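Putative dihydrodipicolinate synthase family protein (Coccidioides immitis, PDB 3QFE) is of unknown function but belongs to the dihydrodipicolinate synthase family of TIM-barrel proteins. Local coordinates at residues P82-G88 and A107-L113; T92-L96 and F130-V134; L140-N146 and N170-L176. All coordinates share one frame; numbering follows the deposited sequence.

Contact 1: residues P82-G88 and A107-L113; sequences PIMAGVG and ANYVLVL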
loop_
_atom_site.group_PDB
_atom_site.type_symbol
_atom_site.label_atom_id
_atom_site.label_comp_id
_atom_site.label_asym_id
_atom_site.label_seq_id
_atom_site.Cartn_x
_atom_site.Cartn_y
_atom_site.Cartn_z
ATOM N N PRO A 82 -12.597 1.377 0.842
ATOM C CA PRO A 82 -11.881 1.227 -0.428
ATOM C C PRO A 82 -10.784 0.174 -0.365
ATOM O O PRO A 82 -10.017 0.114 0.610
ATOM C CB PRO A 82 -11.264 2.615 -0.659
ATOM C CG PRO A 82 -12.069 3.561 0.211
ATOM C CD PRO A 82 -12.470 2.736 1.399
ATOM N N ILE A 83 -10.739 -0.663 -1.390
ATOM C CA ILE A 83 -9.680 -1.620 -1.522
ATOM C C ILE A 83 -9.022 -1.499 -2.890
ATOM O O ILE A 83 -9.696 -1.532 -3.914
ATOM C CB ILE A 83 -10.180 -3.060 -1.302
ATOM C CG1 ILE A 83 -10.461 -3.313 0.185
ATOM C CG2 ILE A 83 -9.148 -4.076 -1.811
ATOM C CD1 ILE A 83 -11.282 -4.592 0.384
ATOM N N MET A 84 -7.701 -1.350 -2.873
ATOM C CA MET A 84 -6.894 -1.284 -4.060
ATOM C C MET A 84 -6.071 -2.561 -4.106
ATOM O O MET A 84 -5.332 -2.866 -3.179
ATOM C CB MET A 84 -5.991 -0.039 -3.998
ATOM C CG MET A 84 -5.148 0.231 -5.278
ATOM S SD MET A 84 -4.143 1.718 -5.057
ATOM C CE MET A 84 -5.334 3.023 -4.705
ATOM N N ALA A 85 -6.199 -3.319 -5.181
ATOM C CA ALA A 85 -5.513 -4.594 -5.270
ATOM C C ALA A 85 -4.333 -4.509 -6.225
ATOM O O ALA A 85 -4.481 -4.050 -7.364
ATOM C CB ALA A 85 -6.486 -5.674 -5.739
ATOM N N GLY A 86 -3.169 -4.972 -5.774
ATOM C CA GLY A 86 -2.005 -5.122 -6.652
ATOM C C GLY A 86 -2.248 -6.285 -7.598
ATOM O O GLY A 86 -2.779 -7.336 -7.197
ATOM N N VAL A 87 -1.877 -6.099 -8.863
ATOM C CA VAL A 87 -2.155 -7.087 -9.894
ATOM C C VAL A 87 -0.976 -7.314 -10.821
ATOM O O VAL A 87 -1.107 -8.014 -11.822
ATOM C CB VAL A 87 -3.335 -6.681 -10.787
ATOM C CG1 VAL A 87 -4.668 -6.752 -10.038
ATOM C CG2 VAL A 87 -3.100 -5.296 -11.428
ATOM N N GLY A 88 0.176 -6.744 -10.493
ATOM C CA GLY A 88 1.321 -6.780 -11.403
ATOM C C GLY A 88 1.880 -8.166 -11.693
ATOM O O GLY A 88 1.862 -9.050 -10.837
ATOM N N ALA A 107 -12.513 -6.034 -5.166
ATOM C CA ALA A 107 -11.663 -4.823 -5.175
ATOM C C ALA A 107 -12.349 -3.616 -5.858
ATOM O O ALA A 107 -13.268 -3.813 -6.665
ATOM C CB ALA A 107 -10.330 -5.119 -5.823
ATOM N N ASN A 108 -11.951 -2.377 -5.511
ATOM C CA ASN A 108 -12.506 -1.170 -6.169
ATOM C C ASN A 108 -11.566 -0.650 -7.255
ATOM O O ASN A 108 -12.009 -0.050 -8.256
ATOM C CB ASN A 108 -12.764 -0.024 -5.178
ATOM C CG ASN A 108 -13.595 -0.443 -3.984
ATOM O OD1 ASN A 108 -13.080 -0.586 -2.871
ATOM N ND2 ASN A 108 -14.874 -0.642 -4.197
ATOM N N TYR A 109 -10.267 -0.872 -7.040
ATOM C CA TYR A 109 -9.237 -0.398 -7.937
ATOM C C TYR A 109 -8.152 -1.457 -8.091
ATOM O O TYR A 109 -7.933 -2.293 -7.189
ATOM C CB TYR A 109 -8.587 0.869 -7.370
ATOM C CG TYR A 109 -9.526 1.879 -6.732
ATOM C CD1 TYR A 109 -10.343 2.706 -7.503
ATOM C CD2 TYR A 109 -9.562 2.028 -5.372
ATOM C CE1 TYR A 109 -11.175 3.639 -6.918
ATOM C CE2 TYR A 109 -10.395 2.964 -4.768
ATOM C CZ TYR A 109 -11.188 3.764 -5.537
ATOM O OH TYR A 109 -12.004 4.672 -4.900
ATOM N N VAL A 110 -7.427 -1.393 -9.200
ATOM C CA VAL A 110 -6.279 -2.261 -9.358
ATOM C C VAL A 110 -5.032 -1.433 -9.521
ATOM O O VAL A 110 -5.043 -0.399 -10.187
ATOM C CB VAL A 110 -6.425 -3.297 -10.511
ATOM C CG1 VAL A 110 -7.535 -4.221 -10.195
ATOM C CG2 VAL A 110 -6.680 -2.625 -11.853
ATOM N N LEU A 111 -3.963 -1.907 -8.891
ATOM C CA LEU A 111 -2.684 -1.235 -8.889
ATOM C C LEU A 111 -1.688 -2.006 -9.766
ATOM O O LEU A 111 -1.360 -3.158 -9.484
ATOM C CB LEU A 111 -2.226 -1.135 -7.446
ATOM C CG LEU A 111 -0.910 -0.480 -7.074
ATOM C CD1 LEU A 111 -0.889 1.011 -7.358
ATOM C CD2 LEU A 111 -0.704 -0.765 -5.571
ATOM N N VAL A 112 -1.238 -1.380 -10.846
ATOM C CA VAL A 112 -0.576 -2.089 -11.943
ATOM C C VAL A 112 0.887 -1.665 -12.161
ATOM O O VAL A 112 1.155 -0.547 -12.578
ATOM C CB VAL A 112 -1.380 -1.907 -13.298
ATOM C CG1 VAL A 112 -0.767 -2.727 -14.462
ATOM C CG2 VAL A 112 -2.853 -2.275 -13.133
ATOM N N LEU A 113 1.823 -2.580 -11.893
ATOM C CA LEU A 113 3.239 -2.421 -12.282
ATOM C C LEU A 113 3.405 -2.401 -13.785
ATOM O O LEU A 113 2.643 -3.052 -14.491
ATOM C CB LEU A 113 4.106 -3.571 -11.729
ATOM C CG LEU A 113 4.333 -3.538 -10.212
ATOM C CD1 LEU A 113 4.544 -4.945 -9.639
ATOM C CD2 LEU A 113 5.485 -2.583 -9.831
#
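Asn108 reaches back to Ile83 because its CG stands beside its own backbone N (chi1 -52°) and chi2 of 106° turns the amide oxygen toward the neighbouring strand. There OD1 of Asn108 accepts Ile83 N at 2.8 Å, with the donor in the carbonyl plane, and a guanidinium N-H of Arg74 in helix 63-77 is a second donor to the same oxygen. The exchange is mutual: Ile83 O takes both Asn108 N (2.9 Å) and Tyr109 N (3.2 Å), so one carbonyl grips two successive amides where strand 109-112 begins. Tyr109 swings its ring past Pro82, whose CB meets the ring edge, while Asn108 CB covers one face; the Tyr109 hydroxyl is hydrogen-bonded to Pro7 O.

Further along, Ala85 N to Tyr109 O, Leu111 N to Ala85 O and Val87 N to Leu111 O continue the pairing. Strands 83-86 and 109-112 run parallel, and with helix 92-105 between them in the chain they form a beta-alpha-beta unit of the TIM barrel.

On the side of Met84, Tyr109 and Leu111, the methionine has CG anti to its backbone N (chi1 -175°), runs extended as far as SD and bends at chi3. Met84 CG lies 3.9 Å from Leu111 CB, with SD beside Leu111 CD1. The other side carries Ala85 CB against Ala107 CB, 3.9 Å apart, both touching Ala102 of the connecting helix. Val87 uses both branches: the Val87 and Val110 side chains cross at about a right angle, their CG1 methyls 3.8 Å apart, and Val87 CG2 comes to 3.5 Å from Val112 CG2.

Contact 2: residues T92-L96 and F130-V134; sequences TRQVL and FFDDV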
loop_
_atom_site.group_PDB
_atom_site.type_symbol
_atom_site.label_atom_id
_atom_site.label_comp_id
_atom_site.label_asym_id
_atom_site.label_seq_id
_atom_site.Cartn_x
_atom_site.Cartn_y
_atom_site.Cartn_z
ATOM N N THR A 92 0.654 -9.251 -20.166
ATOM C CA THR A 92 -0.695 -8.704 -20.204
ATOM C C THR A 92 -1.743 -9.758 -19.845
ATOM O O THR A 92 -2.720 -9.463 -19.160
ATOM C CB THR A 92 -0.981 -8.168 -21.597
ATOM O OG1 THR A 92 0.087 -7.288 -21.973
ATOM C CG2 THR A 92 -2.319 -7.424 -21.657
ATOM N N ARG A 93 -1.527 -10.994 -20.284
ATOM C CA ARG A 93 -2.451 -12.070 -19.990
ATOM C C ARG A 93 -2.563 -12.308 -18.478
ATOM O O ARG A 93 -3.664 -12.380 -17.928
ATOM C CB ARG A 93 -2.022 -13.339 -20.730
ATOM C CG ARG A 93 -2.724 -14.617 -20.279
ATOM C CD ARG A 93 -3.944 -14.948 -21.121
ATOM N NE ARG A 93 -4.283 -16.342 -20.884
ATOM C CZ ARG A 93 -5.189 -16.761 -20.005
ATOM N NH1 ARG A 93 -5.904 -15.887 -19.285
ATOM N NH2 ARG A 93 -5.385 -18.062 -19.848
ATOM N N GLN A 94 -1.424 -12.399 -17.804
ATOM C CA GLN A 94 -1.409 -12.593 -16.354
ATOM C C GLN A 94 -2.025 -11.425 -15.624
ATOM O O GLN A 94 -2.803 -11.625 -14.703
ATOM C CB GLN A 94 0.007 -12.797 -15.862
ATOM C CG GLN A 94 0.627 -14.111 -16.239
ATOM C CD GLN A 94 2.120 -14.061 -16.070
ATOM O OE1 GLN A 94 2.732 -12.981 -16.166
ATOM N NE2 GLN A 94 2.731 -15.220 -15.845
ATOM N N VAL A 95 -1.698 -10.204 -16.041
ATOM C CA VAL A 95 -2.281 -9.008 -15.434
ATOM C C VAL A 95 -3.804 -8.973 -15.566
ATOM O O VAL A 95 -4.485 -8.705 -14.576
ATOM C CB VAL A 95 -1.625 -7.685 -15.960
ATOM C CG1 VAL A 95 -2.346 -6.422 -15.386
ATOM C CG2 VAL A 95 -0.130 -7.658 -15.579
ATOM N N LEU A 96 -4.336 -9.300 -16.751
ATOM C CA LEU A 96 -5.793 -9.320 -16.946
ATOM C C LEU A 96 -6.497 -10.401 -16.138
ATOM O O LEU A 96 -7.586 -10.184 -15.614
ATOM C CB LEU A 96 -6.158 -9.426 -18.426
ATOM C CG LEU A 96 -5.853 -8.134 -19.172
ATOM C CD1 LEU A 96 -6.130 -8.355 -20.646
ATOM C CD2 LEU A 96 -6.640 -6.914 -18.605
ATOM N N PHE A 130 1.114 -1.381 -23.315
ATOM C CA PHE A 130 0.672 -2.200 -22.192
ATOM C C PHE A 130 -0.402 -1.492 -21.360
ATOM O O PHE A 130 -1.504 -2.016 -21.172
ATOM C CB PHE A 130 1.863 -2.535 -21.310
ATOM C CG PHE A 130 1.499 -3.202 -20.014
ATOM C CD1 PHE A 130 1.222 -4.556 -19.972
ATOM C CD2 PHE A 130 1.474 -2.480 -18.834
ATOM C CE1 PHE A 130 0.909 -5.190 -18.765
ATOM C CE2 PHE A 130 1.159 -3.089 -17.629
ATOM C CZ PHE A 130 0.878 -4.454 -17.588
ATOM N N PHE A 131 -0.081 -0.301 -20.868
ATOM C CA PHE A 131 -1.048 0.461 -20.090
ATOM C C PHE A 131 -2.304 0.835 -20.871
ATOM O O PHE A 131 -3.406 0.764 -20.315
ATOM C CB PHE A 131 -0.410 1.676 -19.449
ATOM C CG PHE A 131 0.371 1.346 -18.225
ATOM C CD1 PHE A 131 -0.273 0.958 -17.065
ATOM C CD2 PHE A 131 1.760 1.418 -18.226
ATOM C CE1 PHE A 131 0.444 0.648 -15.925
ATOM C CE2 PHE A 131 2.487 1.110 -17.071
ATOM C CZ PHE A 131 1.823 0.722 -15.926
ATOM N N ASP A 132 -2.143 1.215 -22.137
ATOM C CA ASP A 132 -3.290 1.404 -23.044
ATOM C C ASP A 132 -4.207 0.168 -23.106
ATOM O O ASP A 132 -5.421 0.265 -22.943
ATOM C CB ASP A 132 -2.813 1.738 -24.466
ATOM C CG ASP A 132 -2.314 3.188 -24.617
ATOM O OD1 ASP A 132 -2.344 3.984 -23.633
ATOM O OD2 ASP A 132 -1.886 3.534 -25.750
ATOM N N ASP A 133 -3.606 -0.991 -23.337
ATOM C CA ASP A 133 -4.337 -2.247 -23.440
ATOM C C ASP A 133 -5.000 -2.644 -22.109
ATOM O O ASP A 133 -6.167 -3.075 -22.069
ATOM C CB ASP A 133 -3.375 -3.323 -23.907
ATOM C CG ASP A 133 -4.077 -4.536 -24.450
ATOM O OD1 ASP A 133 -5.301 -4.470 -24.691
ATOM O OD2 ASP A 133 -3.393 -5.560 -24.634
ATOM N N VAL A 134 -4.267 -2.456 -21.017
ATOM C CA VAL A 134 -4.775 -2.806 -19.721
ATOM C C VAL A 134 -5.949 -1.936 -19.270
ATOM O O VAL A 134 -6.964 -2.488 -18.832
ATOM C CB VAL A 134 -3.652 -2.911 -18.653
ATOM C CG1 VAL A 134 -4.244 -2.888 -17.257
ATOM C CG2 VAL A 134 -2.849 -4.189 -18.858
#
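The Phe130 ring offers its edge to the helix across from it: Thr92 OG1 lies near the ring plane beside Phe130 CD1 (3.6 Å), and Val95 CG2 sits in plane off Phe130 CZ at 3.9 Å. Over one face, displaced toward the rim, is Val134 CG2 from the next turn of the ring's own helix. The neighbouring Phe131 ring carries Phe130 CD2 above its centre, and its edge atom CD2 lies in the plane of Phe130.

These segments belong to helices 92-105 and 124-137, two of the helices that surround the strands of a TIM barrel. The axes of the two segments pass 10.9 Å apart at 37°, a separation bridged by side chains, with no hydrogen bond crossing between the segments.

Phe130 spans that distance with CG anti to its backbone N (chi1 171°), which carries the ring toward Thr92 and Val95. The Thr92 and Phe130 side chains overlap while running in opposing directions, whereas the Val95 side chain runs roughly perpendicular to that of Phe130. Val95 divides its two methyls between partners, CG2 serving the ring and Val95 CG1 approaching Val134 CG2 at 4.2 Å. Inward, Val95, Phe130 and Phe131 all touch Val112 of strand 109-112.

The outer margin is more polar. Asp133 OD1 is hydrogen-bonded to Gln137 NE2. The other carboxylate oxygen, Asp133 OD2, lies 3.7 Å from Thr92 CG2, a methyl carbon.

Contact 3: residues L140-N146 and N170-L176; sequences LPVVIYN and NVVGVKL
Adjacent parallel strands of the barrel sheet, 142-146 and 171-176, meet through Val142, Ile144 and Asn146, whose amide N-H groups donate in turn to the carbonyls of Asn170, Gly173 and Lys175. Val142 N reaches Asn170 O at 2.9 Å, and Ile144 N reaches Gly173 O at 3.0 Å. Val172 N and Lys175 N return bonds to Val142 O and Ile144 O.

Tyr145 and Lys175 stand on the same side of the sheet, and the two side chains run alongside one another in a common direction. The lysine is extended throughout, with CG anti to its backbone N (chi1 171°), and Lys175 CD and CE each pass 3.8 Å from Tyr145 CE2. The pair projects toward the interior of the TIM barrel, from the sheet side opposite that on which helix 158-167 packs on Ile144, Val171 and Val174. Lys175 NZ lies 3.6 Å from Tyr145 OH. That hydroxyl is hydrogen-bonded to Thr54 OG1.

On the helix-covered side Ile144 CD1 meets Val171 CG1 at 4.0 Å and Ile144 CB meets Val174 CG2. Just before the two strands begin, Asn170 ND2 makes a long, bent bond (3.3 Å) to Leu140 O and another to Ser135 O, while Pro141 CB packs on Val172 CG2.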
loop_
_atom_site.group_PDB
_atom_site.type_symbol
_atom_site.label_atom_id
_atom_site.label_comp_id
_atom_site.label_asym_id
_atom_site.label_seq_id
_atom_site.Cartn_x
_atom_site.Cartn_y
_atom_site.Cartn_z
ATOM N N LEU A 140 -11.993 -2.624 -13.739
ATOM C CA LEU A 140 -11.804 -1.760 -12.579
ATOM C C LEU A 140 -10.897 -0.567 -12.946
ATOM O O LEU A 140 -10.042 -0.682 -13.827
ATOM C CB LEU A 140 -11.200 -2.553 -11.397
ATOM C CG LEU A 140 -12.077 -3.554 -10.609
ATOM C CD1 LEU A 140 -11.262 -4.298 -9.566
ATOM C CD2 LEU A 140 -13.315 -2.930 -9.951
ATOM N N PRO A 141 -11.081 0.576 -12.273
ATOM C CA PRO A 141 -10.168 1.718 -12.503
ATOM C C PRO A 141 -8.701 1.377 -12.157
ATOM O O PRO A 141 -8.442 0.641 -11.207
ATOM C CB PRO A 141 -10.713 2.805 -11.567
ATOM C CG PRO A 141 -12.130 2.424 -11.269
ATOM C CD PRO A 141 -12.220 0.926 -11.398
ATOM N N VAL A 142 -7.766 1.948 -12.905
ATOM C CA VAL A 142 -6.362 1.547 -12.853
ATOM C C VAL A 142 -5.450 2.607 -12.210
ATOM O O VAL A 142 -5.496 3.767 -12.568
ATOM C CB VAL A 142 -5.853 1.196 -14.288
ATOM C CG1 VAL A 142 -4.328 1.106 -14.358
ATOM C CG2 VAL A 142 -6.524 -0.088 -14.791
ATOM N N VAL A 143 -4.632 2.181 -11.251
ATOM C CA VAL A 143 -3.590 3.039 -10.682
ATOM C C VAL A 143 -2.222 2.498 -11.136
ATOM O O VAL A 143 -1.889 1.326 -10.901
ATOM C CB VAL A 143 -3.679 3.137 -9.124
ATOM C CG1 VAL A 143 -2.601 4.076 -8.577
ATOM C CG2 VAL A 143 -5.051 3.642 -8.688
ATOM N N ILE A 144 -1.452 3.356 -11.794
ATOM C CA ILE A 144 -0.111 3.017 -12.254
ATOM C C ILE A 144 0.725 2.808 -11.012
ATOM O O ILE A 144 0.656 3.615 -10.069
ATOM C CB ILE A 144 0.488 4.144 -13.119
ATOM C CG1 ILE A 144 -0.328 4.324 -14.399
ATOM C CG2 ILE A 144 1.955 3.868 -13.458
ATOM C CD1 ILE A 144 -0.110 5.676 -15.097
ATOM N N TYR A 145 1.452 1.698 -10.982
ATOM C CA TYR A 145 2.329 1.368 -9.865
ATOM C C TYR A 145 3.736 1.529 -10.383
ATOM O O TYR A 145 4.236 0.693 -11.129
ATOM C CB TYR A 145 2.090 -0.068 -9.423
ATOM C CG TYR A 145 2.685 -0.508 -8.086
ATOM C CD1 TYR A 145 2.340 -1.753 -7.557
ATOM C CD2 TYR A 145 3.586 0.298 -7.359
ATOM C CE1 TYR A 145 2.866 -2.207 -6.345
ATOM C CE2 TYR A 145 4.133 -0.142 -6.140
ATOM C CZ TYR A 145 3.759 -1.401 -5.634
ATOM O OH TYR A 145 4.256 -1.884 -4.430
ATOM N N ASN A 146 4.367 2.629 -10.009
ATOM C CA ASN A 146 5.719 2.898 -10.437
ATOM C C ASN A 146 6.720 2.396 -9.400
ATOM O O ASN A 146 6.998 3.095 -8.421
ATOM C CB ASN A 146 5.901 4.401 -10.678
ATOM C CG ASN A 146 7.054 4.709 -11.624
ATOM O OD1 ASN A 146 7.650 3.805 -12.215
ATOM N ND2 ASN A 146 7.366 5.998 -11.781
ATOM N N ASN A 170 -9.855 5.585 -17.846
ATOM C CA ASN A 170 -9.947 4.553 -16.823
ATOM C C ASN A 170 -8.683 4.479 -15.946
ATOM O O ASN A 170 -8.619 3.692 -14.995
ATOM C CB ASN A 170 -10.270 3.204 -17.476
ATOM C CG ASN A 170 -10.689 2.149 -16.480
ATOM O OD1 ASN A 170 -11.423 2.428 -15.527
ATOM N ND2 ASN A 170 -10.233 0.921 -16.698
ATOM N N VAL A 171 -7.668 5.275 -16.282
ATOM C CA VAL A 171 -6.492 5.398 -15.421
ATOM C C VAL A 171 -6.788 6.529 -14.470
ATOM O O VAL A 171 -7.066 7.655 -14.901
ATOM C CB VAL A 171 -5.187 5.661 -16.205
ATOM C CG1 VAL A 171 -4.094 6.223 -15.296
ATOM C CG2 VAL A 171 -4.727 4.373 -16.935
ATOM N N VAL A 172 -6.740 6.224 -13.178
ATOM C CA VAL A 172 -7.180 7.173 -12.161
ATOM C C VAL A 172 -6.127 7.570 -11.102
ATOM O O VAL A 172 -6.467 8.214 -10.112
ATOM C CB VAL A 172 -8.454 6.653 -11.436
ATOM C CG1 VAL A 172 -9.632 6.580 -12.414
ATOM C CG2 VAL A 172 -8.195 5.304 -10.772
ATOM N N GLY A 173 -4.873 7.191 -11.303
ATOM C CA GLY A 173 -3.824 7.600 -10.394
ATOM C C GLY A 173 -2.503 6.911 -10.652
ATOM O O GLY A 173 -2.379 6.154 -11.608
ATOM N N VAL A 174 -1.523 7.181 -9.789
ATOM C CA VAL A 174 -0.183 6.602 -9.860
ATOM C C VAL A 174 0.296 6.492 -8.404
ATOM O O VAL A 174 0.007 7.377 -7.619
ATOM C CB VAL A 174 0.806 7.480 -10.741
ATOM C CG1 VAL A 174 0.939 8.927 -10.221
ATOM C CG2 VAL A 174 2.189 6.854 -10.817
ATOM N N LYS A 175 0.938 5.383 -8.029
ATOM C CA LYS A 175 1.734 5.322 -6.820
ATOM C C LYS A 175 3.181 5.519 -7.225
ATOM O O LYS A 175 3.730 4.718 -7.974
ATOM C CB LYS A 175 1.578 3.985 -6.092
ATOM C CG LYS A 175 2.568 3.774 -4.896
ATOM C CD LYS A 175 2.265 2.509 -4.093
ATOM C CE LYS A 175 3.421 2.032 -3.145
ATOM N NZ LYS A 175 3.038 0.770 -2.308
ATOM N N LEU A 176 3.794 6.588 -6.729
ATOM C CA LEU A 176 5.236 6.813 -6.899
ATOM C C LEU A 176 5.966 6.301 -5.653
ATOM O O LEU A 176 5.620 6.669 -4.538
ATOM C CB LEU A 176 5.520 8.293 -7.111
ATOM C CG LEU A 176 4.735 9.018 -8.203
ATOM C CD1 LEU A 176 4.721 10.506 -7.933
ATOM C CD2 LEU A 176 5.352 8.741 -9.557
#

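Contacts 1 and 3 are buried pairings in one parallel sheet, and strands 109-112 and 142-146 are neighbours in it: Val112 N and O are 2.8 Å from Val143 O and Tyr145 N respectively, both probable hydrogen bonds. Contact 2 lies farther out, its centre about 21 Å from that of the chain, against about 9 and 12 Å for the centres of contacts 1 and 3, and is only partly buried. Its chemistry follows: side-chain packing over 274 Å², against backbone bonding and more than 600 Å² in each strand pair. It shares helix 92-105 with the unit closed by contact 1. Its phenylalanines reach both others, Phe130 CE2 lying 3.5 Å from Leu113 O and Phe131 packing on Ile144.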